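Side-chain contacts in hypothetical protein PA1835 (Pseudomonas aeruginosa, PDB 1YOC), which is of unknown function but belongs to the hot-dog-fold superfamily and may, like its PaaI-type relatives, act on acyl-CoA thioesters: residues B[126-129]-B[135-138]; B[5-10]-B[34-39]; B[76-81]-B[86-91]. All coordinates share one frame; numbering follows the deposited sequence.

Contact 1. Residues B[126-129]-B[135-138]; sequences VVAY and VFRA
A beta hairpin of the hot-dog sheet, strands 120-130 and 133-146, supplies this contact, and within it the amides of Val135 and Phe136 share Ala128 as partner, a classic beta bulge. The short strand axes run antiparallel, 168° apart, and approach to 4.7 Å. Regular pairing holds at one end: Val126 and Ala138 form a hydrogen-bonded pair, with Val126 N to Ala138 O and Ala138 N to Val126 O each 2.9 Å. Val127 and Arg137 follow as a non-hydrogen-bonded pair, their CA atoms 4.5 Å apart. At the next pair Ala128 N donates to Phe136 O over 2.8 Å, nearly straight at 171°. The bulge appears in the return bonds: Ala128 O takes Val135 N at 2.9 Å, and Phe136 N only weakly, at 3.4 Å. One carbonyl thus receives two successive amides, the earlier one bound more closely.

Val126, Ala128, Phe136 and Ala138 share the sheet face turned to helix 63-81, where Val126 touches Ala70 and Phe136 lies against Leu66, Cys67 and Ala70. On the other face, Val127 and Arg137 set out side by side, but the arginine chain bends at chi3 and carries its guanidinium off to Glu96, which NH2 meets in a salt bridge, while NE binds a glycerol molecule. With CG1 of Val135 anti to the carbonyl carbon (chi1 -59°), CG2 falls between the backbone N and the carbonyl carbon and rests against the carbonyl of Ala128. On the helix-facing side of the sheet, the Ala128 methyl approaches the Phe136 ring obliquely, CB to CD2 being 3.7 Å.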
ATOM      1  N   VAL B 126       8.506  11.020  -1.485  1.00 11.17           N
ATOM      2  CA  VAL B 126       8.854  10.326  -0.251  1.00 11.24           C
ATOM      3  C   VAL B 126       9.987   9.346  -0.569  1.00 11.63           C
ATOM      4  O   VAL B 126       9.973   8.669  -1.608  1.00 11.13           O
ATOM      5  CB  VAL B 126       7.677   9.466   0.311  1.00 11.56           C
ATOM      6  CG1 VAL B 126       8.114   8.786   1.608  1.00 10.31           C
ATOM      7  CG2 VAL B 126       6.419  10.353   0.595  1.00 13.24           C
ATOM      8  N   VAL B 127      10.977   9.281   0.311  1.00  9.57           N
ATOM      9  CA  VAL B 127      12.024   8.279   0.159  1.00 11.42           C
ATOM     10  C   VAL B 127      12.076   7.511   1.488  1.00 10.05           C
ATOM     11  O   VAL B 127      12.010   8.113   2.562  1.00 11.76           O
ATOM     12  CB  VAL B 127      13.392   8.914  -0.156  1.00 10.99           C
ATOM     13  CG1 VAL B 127      14.461   7.821  -0.295  1.00 12.55           C
ATOM     14  CG2 VAL B 127      13.288   9.669  -1.504  1.00 11.84           C
ATOM     15  N   ALA B 128      12.127   6.179   1.416  1.00  9.83           N
ATOM     16  CA  ALA B 128      12.219   5.399   2.643  1.00  8.75           C
ATOM     17  C   ALA B 128      13.613   4.787   2.679  1.00 10.08           C
ATOM     18  O   ALA B 128      14.155   4.381   1.648  1.00 11.54           O
ATOM     19  CB  ALA B 128      11.124   4.281   2.720  1.00 10.37           C
ATOM     20  N   TYR B 129      14.137   4.745   3.898  1.00 10.98           N
ATOM     21  CA  TYR B 129      15.471   4.250   4.206  1.00 13.02           C
ATOM     22  C   TYR B 129      15.485   3.166   5.275  1.00 10.94           C
ATOM     23  O   TYR B 129      14.609   3.128   6.169  1.00 13.72           O
ATOM     24  CB  TYR B 129      16.321   5.385   4.800  1.00 11.03           C
ATOM     25  CG  TYR B 129      16.465   6.617   3.963  1.00 12.75           C
ATOM     26  CD1 TYR B 129      17.577   6.790   3.128  1.00 14.02           C
ATOM     27  CD2 TYR B 129      15.475   7.617   3.975  1.00 14.80           C
ATOM     28  CE1 TYR B 129      17.711   7.917   2.316  1.00 15.72           C
ATOM     29  CE2 TYR B 129      15.596   8.761   3.158  1.00 14.17           C
ATOM     30  CZ  TYR B 129      16.721   8.901   2.333  1.00 16.41           C
ATOM     31  OH  TYR B 129      16.877  10.036   1.533  1.00 14.61           O
ATOM     32  N   VAL B 135      15.713   2.540   0.108  1.00 12.02           N
ATOM     33  CA  VAL B 135      15.209   1.240  -0.282  1.00  9.70           C
ATOM     34  C   VAL B 135      13.881   1.348  -1.053  1.00 11.42           C
ATOM     35  O   VAL B 135      13.423   0.369  -1.636  1.00  9.81           O
ATOM     36  CB  VAL B 135      14.942   0.341   0.962  1.00 11.27           C
ATOM     37  CG1 VAL B 135      16.217   0.140   1.788  1.00 12.87           C
ATOM     38  CG2 VAL B 135      13.807   0.933   1.822  1.00 12.29           C
ATOM     39  N   PHE B 136      13.312   2.548  -1.099  1.00 11.04           N
ATOM     40  CA  PHE B 136      11.980   2.756  -1.687  1.00 12.02           C
ATOM     41  C   PHE B 136      11.739   4.230  -1.970  1.00 11.75           C
ATOM     42  O   PHE B 136      12.193   5.095  -1.203  1.00 10.81           O
ATOM     43  CB  PHE B 136      10.961   2.264  -0.661  1.00 11.76           C
ATOM     44  CG  PHE B 136       9.522   2.692  -0.917  1.00 10.94           C
ATOM     45  CD1 PHE B 136       8.639   1.863  -1.616  1.00 10.64           C
ATOM     46  CD2 PHE B 136       9.033   3.877  -0.352  1.00 10.16           C
ATOM     47  CE1 PHE B 136       7.262   2.202  -1.736  1.00 12.13           C
ATOM     48  CE2 PHE B 136       7.668   4.232  -0.468  1.00 13.81           C
ATOM     49  CZ  PHE B 136       6.785   3.374  -1.162  1.00 11.79           C
ATOM     50  N   ARG B 137      11.017   4.506  -3.063  1.00 10.88           N
ATOM     51  CA  ARG B 137      10.648   5.898  -3.405  1.00 13.69           C
ATOM     52  C   ARG B 137       9.184   5.912  -3.828  1.00 14.10           C
ATOM     53  O   ARG B 137       8.708   4.963  -4.442  1.00 13.87           O
ATOM     54  CB  ARG B 137      11.401   6.445  -4.630  1.00 15.81           C
ATOM     55  CG  ARG B 137      12.879   6.662  -4.543  1.00 23.06           C
ATOM     56  CD  ARG B 137      13.341   7.463  -5.825  1.00 21.73           C
ATOM     57  NE  ARG B 137      13.155   6.705  -7.064  1.00 23.00           N
ATOM     58  CZ  ARG B 137      14.083   5.916  -7.615  1.00 24.40           C
ATOM     59  NH1 ARG B 137      15.283   5.780  -7.061  1.00 23.74           N
ATOM     60  NH2 ARG B 137      13.799   5.204  -8.696  1.00 26.50           N
ATOM     61  N   ALA B 138       8.496   7.007  -3.518  1.00 13.05           N
ATOM     62  CA  ALA B 138       7.118   7.181  -3.953  1.00 12.33           C
ATOM     63  C   ALA B 138       6.881   8.654  -4.296  1.00 11.48           C
ATOM     64  O   ALA B 138       7.615   9.556  -3.838  1.00 10.89           O
ATOM     65  CB  ALA B 138       6.155   6.787  -2.861  1.00 12.32           C
TER

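Contact 2. Residues B[5-10]-B[34-39]; sequences QMMQMY and PQFVEL
Both Met7 and Gln8 start with CG anti to the carbonyl carbon (chi1 -61° and -65°), but their chains then diverge: Met7 bends at chi2, whereas Gln8 stays extended beyond CG and brings its amide to the strand. Met7 therefore meets Phe36 with its middle atoms. Its CG lies 3.7 Å from CE2 of Phe36, in an oblique approach, and the sulfur completes a Met-aromatic contact, with Met7 SD 5.0 Å from the centroid of the Phe36 ring and 68° off the ring normal. Such a tilt places the sulfur well away from a position over the ring centre.

Leu39 fills the angle between the two helix residues. Its CD2 is 3.7 Å from CB of Met7 and only 3.3 Å from CG of Gln8, a tight methyl-to-methylene approach in which the Leu39 and Gln8 side chains cross at about a right angle. The same CD2 stands 4.1 Å above one face of the Phe36 ring, displaced toward its rim, so a single methyl group meets Met7, Gln8 and the aromatic ring.

Further out, NE2 of Gln8 donates to the backbone O of Leu39 over 3.1 Å. The acceptor lies in the Gln8 amide plane, but NE2 stands above the carbonyl plane rather than on a lone pair.

This contact sets helix 2-13 on strand 35-40, an outermost strand of the sheet within the chain. Thr76 of helix 63-81 touches Met7, Phe36 and Leu39 from the protein interior. Apolar and sulfur-aromatic contacts are thus buried around the Leu39 methyl, while the one hydrogen bond, from a partly exposed glutamine, approaches its carbonyl from above the plane and is probably only modestly directional.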
ATOM      1  N   GLN B   5      -2.875  18.123  13.078  1.00 18.51           N
ATOM      2  CA  GLN B   5      -2.953  18.591  14.462  1.00 19.55           C
ATOM      3  C   GLN B   5      -2.996  17.379  15.410  1.00 18.81           C
ATOM      4  O   GLN B   5      -2.342  17.386  16.456  1.00 18.25           O
ATOM      5  CB  GLN B   5      -4.190  19.504  14.646  1.00 23.12           C
ATOM      6  CG  GLN B   5      -4.060  20.844  13.911  1.00 29.04           C
ATOM      7  CD  GLN B   5      -5.387  21.603  13.756  1.00 33.63           C
ATOM      8  OE1 GLN B   5      -5.499  22.544  12.945  1.00 36.77           O
ATOM      9  NE2 GLN B   5      -6.395  21.199  14.525  1.00 36.79           N
ATOM     10  N   MET B   6      -3.740  16.331  15.042  1.00 18.56           N
ATOM     11  CA  MET B   6      -3.801  15.127  15.880  1.00 17.66           C
ATOM     12  C   MET B   6      -2.413  14.492  15.951  1.00 17.25           C
ATOM     13  O   MET B   6      -1.889  14.198  17.028  1.00 15.43           O
ATOM     14  CB  MET B   6      -4.786  14.109  15.290  1.00 19.95           C
ATOM     15  CG  MET B   6      -6.275  14.489  15.485  1.00 21.44           C
ATOM     16  SD  MET B   6      -6.693  14.393  17.243  1.00 19.18           S
ATOM     17  CE  MET B   6      -6.957  12.632  17.379  1.00 20.89           C
ATOM     18  N   MET B   7      -1.808  14.278  14.784  1.00 16.27           N
ATOM     19  CA  MET B   7      -0.492  13.652  14.785  1.00 17.15           C
ATOM     20  C   MET B   7       0.491  14.432  15.657  1.00 18.22           C
ATOM     21  O   MET B   7       1.227  13.850  16.457  1.00 19.50           O
ATOM     22  CB  MET B   7       0.080  13.546  13.365  1.00 16.92           C
ATOM     23  CG  MET B   7      -0.743  12.696  12.389  1.00 16.16           C
ATOM     24  SD  MET B   7      -1.086  11.006  12.951  1.00 17.11           S
ATOM     25  CE  MET B   7      -2.318  10.512  11.595  1.00 19.50           C
ATOM     26  N   GLN B   8       0.496  15.743  15.509  1.00 18.04           N
ATOM     27  CA  GLN B   8       1.447  16.544  16.262  1.00 21.31           C
ATOM     28  C   GLN B   8       1.169  16.510  17.742  1.00 22.01           C
ATOM     29  O   GLN B   8       2.076  16.276  18.551  1.00 21.16           O
ATOM     30  CB  GLN B   8       1.441  17.983  15.747  1.00 24.22           C
ATOM     31  CG  GLN B   8       1.942  18.074  14.308  1.00 30.50           C
ATOM     32  CD  GLN B   8       1.818  19.464  13.684  1.00 34.29           C
ATOM     33  OE1 GLN B   8       0.729  20.072  13.643  1.00 35.77           O
ATOM     34  NE2 GLN B   8       2.939  19.968  13.175  1.00 35.28           N
ATOM     35  N   MET B   9      -0.085  16.745  18.095  1.00 21.98           N
ATOM     36  CA  MET B   9      -0.477  16.737  19.504  1.00 23.64           C
ATOM     37  C   MET B   9      -0.009  15.460  20.210  1.00 22.95           C
ATOM     38  O   MET B   9       0.574  15.505  21.302  1.00 22.63           O
ATOM     39  CB  MET B   9      -2.006  16.895  19.609  1.00 25.43           C
ATOM     40  CG  MET B   9      -2.558  16.814  21.009  1.00 31.08           C
ATOM     41  SD  MET B   9      -4.408  16.743  21.107  1.00 37.32           S
ATOM     42  CE  MET B   9      -4.533  15.833  22.718  1.00 35.97           C
ATOM     43  N   TYR B  10      -0.221  14.312  19.588  1.00 19.33           N
ATOM     44  CA  TYR B  10       0.163  13.087  20.244  1.00 19.95           C
ATOM     45  C   TYR B  10       1.634  12.700  20.084  1.00 21.38           C
ATOM     46  O   TYR B  10       2.163  11.978  20.908  1.00 19.56           O
ATOM     47  CB  TYR B  10      -0.748  11.949  19.792  1.00 19.46           C
ATOM     48  CG  TYR B  10      -2.143  12.045  20.396  1.00 19.08           C
ATOM     49  CD1 TYR B  10      -3.126  12.852  19.823  1.00 19.36           C
ATOM     50  CD2 TYR B  10      -2.446  11.365  21.583  1.00 20.08           C
ATOM     51  CE1 TYR B  10      -4.406  12.990  20.438  1.00 20.48           C
ATOM     52  CE2 TYR B  10      -3.710  11.494  22.192  1.00 20.63           C
ATOM     53  CZ  TYR B  10      -4.675  12.311  21.615  1.00 19.08           C
ATOM     54  OH  TYR B  10      -5.894  12.484  22.261  1.00 18.70           O
ATOM     55  N   PRO B  34       3.513   3.035  13.354  1.00 12.50           N
ATOM     56  CA  PRO B  34       4.427   4.146  13.077  1.00 12.73           C
ATOM     57  C   PRO B  34       4.573   5.200  14.181  1.00 13.51           C
ATOM     58  O   PRO B  34       3.788   5.231  15.141  1.00 13.81           O
ATOM     59  CB  PRO B  34       3.802   4.751  11.819  1.00 11.07           C
ATOM     60  CG  PRO B  34       2.277   4.681  12.182  1.00 11.62           C
ATOM     61  CD  PRO B  34       2.125   3.368  12.953  1.00 11.35           C
ATOM     62  N   GLN B  35       5.603   6.034  14.040  1.00 11.90           N
ATOM     63  CA  GLN B  35       5.809   7.164  14.954  1.00 13.63           C
ATOM     64  C   GLN B  35       6.296   8.300  14.063  1.00 12.95           C
ATOM     65  O   GLN B  35       6.893   8.057  12.990  1.00 16.15           O
ATOM     66  CB  GLN B  35       6.907   6.852  15.984  1.00 14.14           C
ATOM     67  CG  GLN B  35       6.576   5.699  16.927  1.00 14.90           C
ATOM     68  CD  GLN B  35       5.462   6.088  17.898  1.00 17.58           C
ATOM     69  OE1 GLN B  35       5.235   7.274  18.168  1.00 18.11           O
ATOM     70  NE2 GLN B  35       4.772   5.095  18.423  1.00 17.48           N
ATOM     71  N   PHE B  36       6.026   9.528  14.449  1.00 13.61           N
ATOM     72  CA  PHE B  36       6.573  10.653  13.686  1.00 14.40           C
ATOM     73  C   PHE B  36       7.859  11.092  14.390  1.00 16.66           C
ATOM     74  O   PHE B  36       7.906  11.160  15.646  1.00 15.63           O
ATOM     75  CB  PHE B  36       5.637  11.859  13.705  1.00 13.70           C
ATOM     76  CG  PHE B  36       4.626  11.847  12.603  1.00 13.85           C
ATOM     77  CD1 PHE B  36       4.876  12.495  11.387  1.00 15.21           C
ATOM     78  CD2 PHE B  36       3.427  11.165  12.761  1.00 12.23           C
ATOM     79  CE1 PHE B  36       3.916  12.444  10.347  1.00 14.70           C
ATOM     80  CE2 PHE B  36       2.494  11.117  11.755  1.00 13.38           C
ATOM     81  CZ  PHE B  36       2.733  11.758  10.534  1.00 14.60           C
ATOM     82  N   VAL B  37       8.884  11.394  13.586  1.00 16.36           N
ATOM     83  CA  VAL B  37      10.161  11.921  14.091  1.00 18.43           C
ATOM     84  C   VAL B  37      10.001  13.439  13.986  1.00 19.64           C
ATOM     85  O   VAL B  37      10.395  14.203  14.890  1.00 19.18           O
ATOM     86  CB  VAL B  37      11.360  11.512  13.205  1.00 20.32           C
ATOM     87  CG1 VAL B  37      12.658  12.228  13.690  1.00 22.89           C
ATOM     88  CG2 VAL B  37      11.527  10.032  13.247  1.00 21.31           C
ATOM     89  N   GLU B  38       9.427  13.891  12.877  1.00 16.94           N
ATOM     90  CA  GLU B  38       9.208  15.324  12.703  1.00 18.47           C
ATOM     91  C   GLU B  38       7.999  15.608  11.838  1.00 16.32           C
ATOM     92  O   GLU B  38       7.714  14.874  10.893  1.00 14.89           O
ATOM     93  CB  GLU B  38      10.420  16.005  12.067  1.00 21.98           C
ATOM     94  CG  GLU B  38      10.315  17.522  12.191  1.00 27.79           C
ATOM     95  CD  GLU B  38      11.549  18.275  11.662  1.00 31.90           C
ATOM     96  OE1 GLU B  38      12.630  17.652  11.531  1.00 32.27           O
ATOM     97  OE2 GLU B  38      11.426  19.491  11.391  1.00 33.21           O
ATOM     98  N   LEU B  39       7.296  16.690  12.143  1.00 14.25           N
ATOM     99  CA  LEU B  39       6.136  17.049  11.341  1.00 16.22           C
ATOM    100  C   LEU B  39       5.945  18.563  11.442  1.00 17.54           C
ATOM    101  O   LEU B  39       5.834  19.103  12.539  1.00 17.49           O
ATOM    102  CB  LEU B  39       4.881  16.338  11.867  1.00 14.92           C
ATOM    103  CG  LEU B  39       3.577  16.696  11.146  1.00 15.97           C
ATOM    104  CD1 LEU B  39       3.658  16.324   9.663  1.00 16.04           C
ATOM    105  CD2 LEU B  39       2.384  15.991  11.789  1.00 18.90           C
TER

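Contact 3. Residues B[76-81]-B[86-91]; sequences TMTDAS and HRWIPR
Trp88 of strand 86-97 reaches across to the last turns of helix 63-81, and its atoms can be followed outward in order. CB already meets a methyl group, lying 3.6 Å from CG2 of Thr78. The next atom, CG, sits between the backbone N and the carbonyl carbon (chi1 58°), which turns the indole toward the helix. There Thr78 CG2 comes down over one ring face, 3.5 Å from Trp88 CG and offset toward the rim; the backbone N of Asp79 lies over the same face.

Along the five-membered ring, NE1 donates to OD1 of Asp79 over 2.9 Å at 167°. OD1 accepts through its anti lone pair and lies in the indole plane, although the carboxylate itself is turned 63° from the ring. Beyond the nitrogen, CZ2 packs against CB of Asp79 at 3.9 Å. One indole is therefore gripped both over a face and at its edge.

The other carboxylate oxygen, OD2, accepts the backbone N of Ser4, while Thr78 OG1 bonds back to Ala74 O within its own helix. Asp79 thereby links strand 86-97 to the start of helix 2-13, whose Met3 touches both Asp79 and Trp88, and Thr78 packs on Met142 of the adjacent strand 133-146.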
ATOM      1  N   THR B  76      -0.049  13.556   5.900  1.00 10.88           N
ATOM      2  CA  THR B  76      -0.002  14.428   7.070  1.00 11.59           C
ATOM      3  C   THR B  76       0.731  15.742   6.709  1.00 12.16           C
ATOM      4  O   THR B  76       0.285  16.847   7.076  1.00 12.59           O
ATOM      5  CB  THR B  76       0.673  13.731   8.243  1.00 13.10           C
ATOM      6  OG1 THR B  76      -0.065  12.529   8.553  1.00 18.24           O
ATOM      7  CG2 THR B  76       0.571  14.624   9.517  1.00 16.45           C
ATOM      8  N   MET B  77       1.838  15.646   5.984  1.00 10.80           N
ATOM      9  CA  MET B  77       2.512  16.899   5.580  1.00 10.88           C
ATOM     10  C   MET B  77       1.554  17.796   4.741  1.00 11.81           C
ATOM     11  O   MET B  77       1.521  19.008   4.910  1.00 12.62           O
ATOM     12  CB  MET B  77       3.764  16.612   4.742  1.00 11.03           C
ATOM     13  CG  MET B  77       4.441  17.904   4.244  1.00 12.34           C
ATOM     14  SD  MET B  77       6.062  17.610   3.514  1.00 13.05           S
ATOM     15  CE  MET B  77       5.534  16.663   2.057  1.00 13.27           C
ATOM     16  N   THR B  78       0.822  17.208   3.802  1.00 11.60           N
ATOM     17  CA  THR B  78      -0.110  17.984   2.964  1.00 11.09           C
ATOM     18  C   THR B  78      -1.142  18.701   3.833  1.00 12.04           C
ATOM     19  O   THR B  78      -1.385  19.912   3.657  1.00 11.52           O
ATOM     20  CB  THR B  78      -0.803  17.066   1.957  1.00 10.37           C
ATOM     21  OG1 THR B  78       0.193  16.515   1.079  1.00  9.96           O
ATOM     22  CG2 THR B  78      -1.876  17.840   1.130  1.00 11.04           C
ATOM     23  N   ASP B  79      -1.703  17.962   4.786  1.00 11.43           N
ATOM     24  CA  ASP B  79      -2.693  18.512   5.725  1.00 12.20           C
ATOM     25  C   ASP B  79      -2.104  19.682   6.535  1.00 12.71           C
ATOM     26  O   ASP B  79      -2.799  20.674   6.822  1.00 11.51           O
ATOM     27  CB  ASP B  79      -3.162  17.420   6.693  1.00 13.24           C
ATOM     28  CG  ASP B  79      -4.418  17.818   7.467  1.00 14.68           C
ATOM     29  OD1 ASP B  79      -5.475  17.969   6.803  1.00 15.69           O
ATOM     30  OD2 ASP B  79      -4.330  17.995   8.721  1.00 14.91           O
ATOM     31  N   ALA B  80      -0.843  19.548   6.912  1.00 12.60           N
ATOM     32  CA  ALA B  80      -0.162  20.596   7.697  1.00 14.51           C
ATOM     33  C   ALA B  80       0.309  21.790   6.865  1.00 14.34           C
ATOM     34  O   ALA B  80       0.542  22.877   7.403  1.00 16.36           O
ATOM     35  CB  ALA B  80       1.080  19.987   8.424  1.00 14.30           C
ATOM     36  N   SER B  81       0.403  21.611   5.549  1.00 12.65           N
ATOM     37  CA  SER B  81       0.975  22.642   4.694  1.00 12.60           C
ATOM     38  C   SER B  81       0.073  23.517   3.836  1.00 13.79           C
ATOM     39  O   SER B  81       0.419  24.682   3.576  1.00 13.45           O
ATOM     40  CB  SER B  81       2.038  22.011   3.790  1.00 11.13           C
ATOM     41  OG  SER B  81       2.925  21.196   4.539  1.00 11.18           O
ATOM     42  N   HIS B  86      -8.182  25.352   2.017  1.00 23.04           N
ATOM     43  CA  HIS B  86      -8.076  24.388   0.918  1.00 20.94           C
ATOM     44  C   HIS B  86      -8.330  22.995   1.449  1.00 19.72           C
ATOM     45  O   HIS B  86      -8.264  22.746   2.643  1.00 19.03           O
ATOM     46  CB  HIS B  86      -6.659  24.440   0.306  1.00 20.97           C
ATOM     47  CG  HIS B  86      -6.380  25.667  -0.509  1.00 21.75           C
ATOM     48  ND1 HIS B  86      -7.257  26.727  -0.599  1.00 23.20           N
ATOM     49  CD2 HIS B  86      -5.331  25.982  -1.307  1.00 21.72           C
ATOM     50  CE1 HIS B  86      -6.763  27.639  -1.420  1.00 21.85           C
ATOM     51  NE2 HIS B  86      -5.595  27.210  -1.864  1.00 24.94           N
ATOM     52  N   ARG B  87      -8.635  22.065   0.555  1.00 21.75           N
ATOM     53  CA  ARG B  87      -8.820  20.690   0.998  1.00 21.74           C
ATOM     54  C   ARG B  87      -7.949  19.818   0.078  1.00 19.11           C
ATOM     55  O   ARG B  87      -7.542  20.257  -0.974  1.00 20.95           O
ATOM     56  CB  ARG B  87     -10.296  20.300   0.924  1.00 25.86           C
ATOM     57  CG  ARG B  87     -10.815  19.873  -0.410  1.00 31.62           C
ATOM     58  CD  ARG B  87     -12.339  19.516  -0.327  1.00 35.39           C
ATOM     59  NE  ARG B  87     -12.656  18.465   0.649  1.00 40.05           N
ATOM     60  CZ  ARG B  87     -12.895  18.674   1.951  1.00 42.33           C
ATOM     61  NH1 ARG B  87     -12.862  19.903   2.457  1.00 43.98           N
ATOM     62  NH2 ARG B  87     -13.156  17.651   2.759  1.00 43.32           N
ATOM     63  N   TRP B  88      -7.618  18.619   0.518  1.00 17.97           N
ATOM     64  CA  TRP B  88      -6.773  17.745  -0.298  1.00 15.80           C
ATOM     65  C   TRP B  88      -7.319  16.330  -0.316  1.00 15.58           C
ATOM     66  O   TRP B  88      -7.969  15.869   0.639  1.00 15.37           O
ATOM     67  CB  TRP B  88      -5.340  17.690   0.278  1.00 13.79           C
ATOM     68  CG  TRP B  88      -5.283  17.191   1.722  1.00 11.96           C
ATOM     69  CD1 TRP B  88      -5.566  17.922   2.879  1.00 13.49           C
ATOM     70  CD2 TRP B  88      -4.957  15.874   2.174  1.00 13.40           C
ATOM     71  NE1 TRP B  88      -5.440  17.139   3.981  1.00 10.63           N
ATOM     72  CE2 TRP B  88      -5.065  15.877   3.598  1.00 13.05           C
ATOM     73  CE3 TRP B  88      -4.575  14.687   1.526  1.00 13.97           C
ATOM     74  CZ2 TRP B  88      -4.812  14.733   4.378  1.00 14.06           C
ATOM     75  CZ3 TRP B  88      -4.316  13.546   2.310  1.00 13.12           C
ATOM     76  CH2 TRP B  88      -4.438  13.576   3.707  1.00 15.43           C
ATOM     77  N   ILE B  89      -7.021  15.637  -1.412  1.00 16.43           N
ATOM     78  CA  ILE B  89      -7.417  14.248  -1.558  1.00 17.29           C
ATOM     79  C   ILE B  89      -6.359  13.554  -2.433  1.00 14.27           C
ATOM     80  O   ILE B  89      -5.979  14.084  -3.476  1.00 13.35           O
ATOM     81  CB  ILE B  89      -8.868  14.128  -2.207  1.00 18.31           C
ATOM     82  CG1 ILE B  89      -9.296  12.677  -2.273  1.00 21.39           C
ATOM     83  CG2 ILE B  89      -8.890  14.620  -3.614  1.00 19.93           C
ATOM     84  CD1 ILE B  89      -9.000  11.965  -0.972  1.00 26.48           C
ATOM     85  N   PRO B  90      -5.832  12.407  -1.974  1.00 13.34           N
ATOM     86  CA  PRO B  90      -4.832  11.701  -2.785  1.00 13.91           C
ATOM     87  C   PRO B  90      -5.562  11.149  -3.997  1.00 12.97           C
ATOM     88  O   PRO B  90      -6.674  10.607  -3.862  1.00 15.41           O
ATOM     89  CB  PRO B  90      -4.379  10.551  -1.892  1.00 12.65           C
ATOM     90  CG  PRO B  90      -4.639  11.037  -0.506  1.00 16.34           C
ATOM     91  CD  PRO B  90      -5.968  11.777  -0.647  1.00 14.61           C
ATOM     92  N   ARG B  91      -4.952  11.275  -5.168  1.00 12.97           N
ATOM     93  CA  ARG B  91      -5.573  10.753  -6.399  1.00 11.37           C
ATOM     94  C   ARG B  91      -4.703   9.747  -7.108  1.00 10.52           C
ATOM     95  O   ARG B  91      -5.186   9.010  -7.949  1.00 11.07           O
ATOM     96  CB  ARG B  91      -5.903  11.903  -7.363  1.00 12.09           C
ATOM     97  CG  ARG B  91      -7.103  12.691  -6.942  1.00 12.66           C
ATOM     98  CD  ARG B  91      -8.357  11.823  -7.156  1.00 16.96           C
ATOM     99  NE  ARG B  91      -9.562  12.554  -6.790  1.00 15.82           N
ATOM    100  CZ  ARG B  91     -10.670  11.997  -6.288  1.00 18.25           C
ATOM    101  NH1 ARG B  91     -10.748  10.681  -6.089  1.00 17.88           N
ATOM    102  NH2 ARG B  91     -11.699  12.768  -5.946  1.00 17.64           N
TER

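How the contacts relate
All three contacts are largely buried, and each reaches the same antiparallel sheet. Contact 1 lies within it and is held mainly by backbone hydrogen bonds; contacts 2 and 3 attach helices to the strands outermost within this chain, 35-40 and 86-97, through side chains. Contact 2 is mostly apolar with one side-chain amide bond that meets its carbonyl from above the plane, while contact 3 combines a methyl over an indole face with a straight indole-carboxylate bond. These two touch through Thr76, whose CG2 is 3.2 Å from CD2 of Leu39. Contact 1 stands apart, about 19 Å from either by centres, yet helix 63-81 packs on it and supplies residues 76-81 to contact 3.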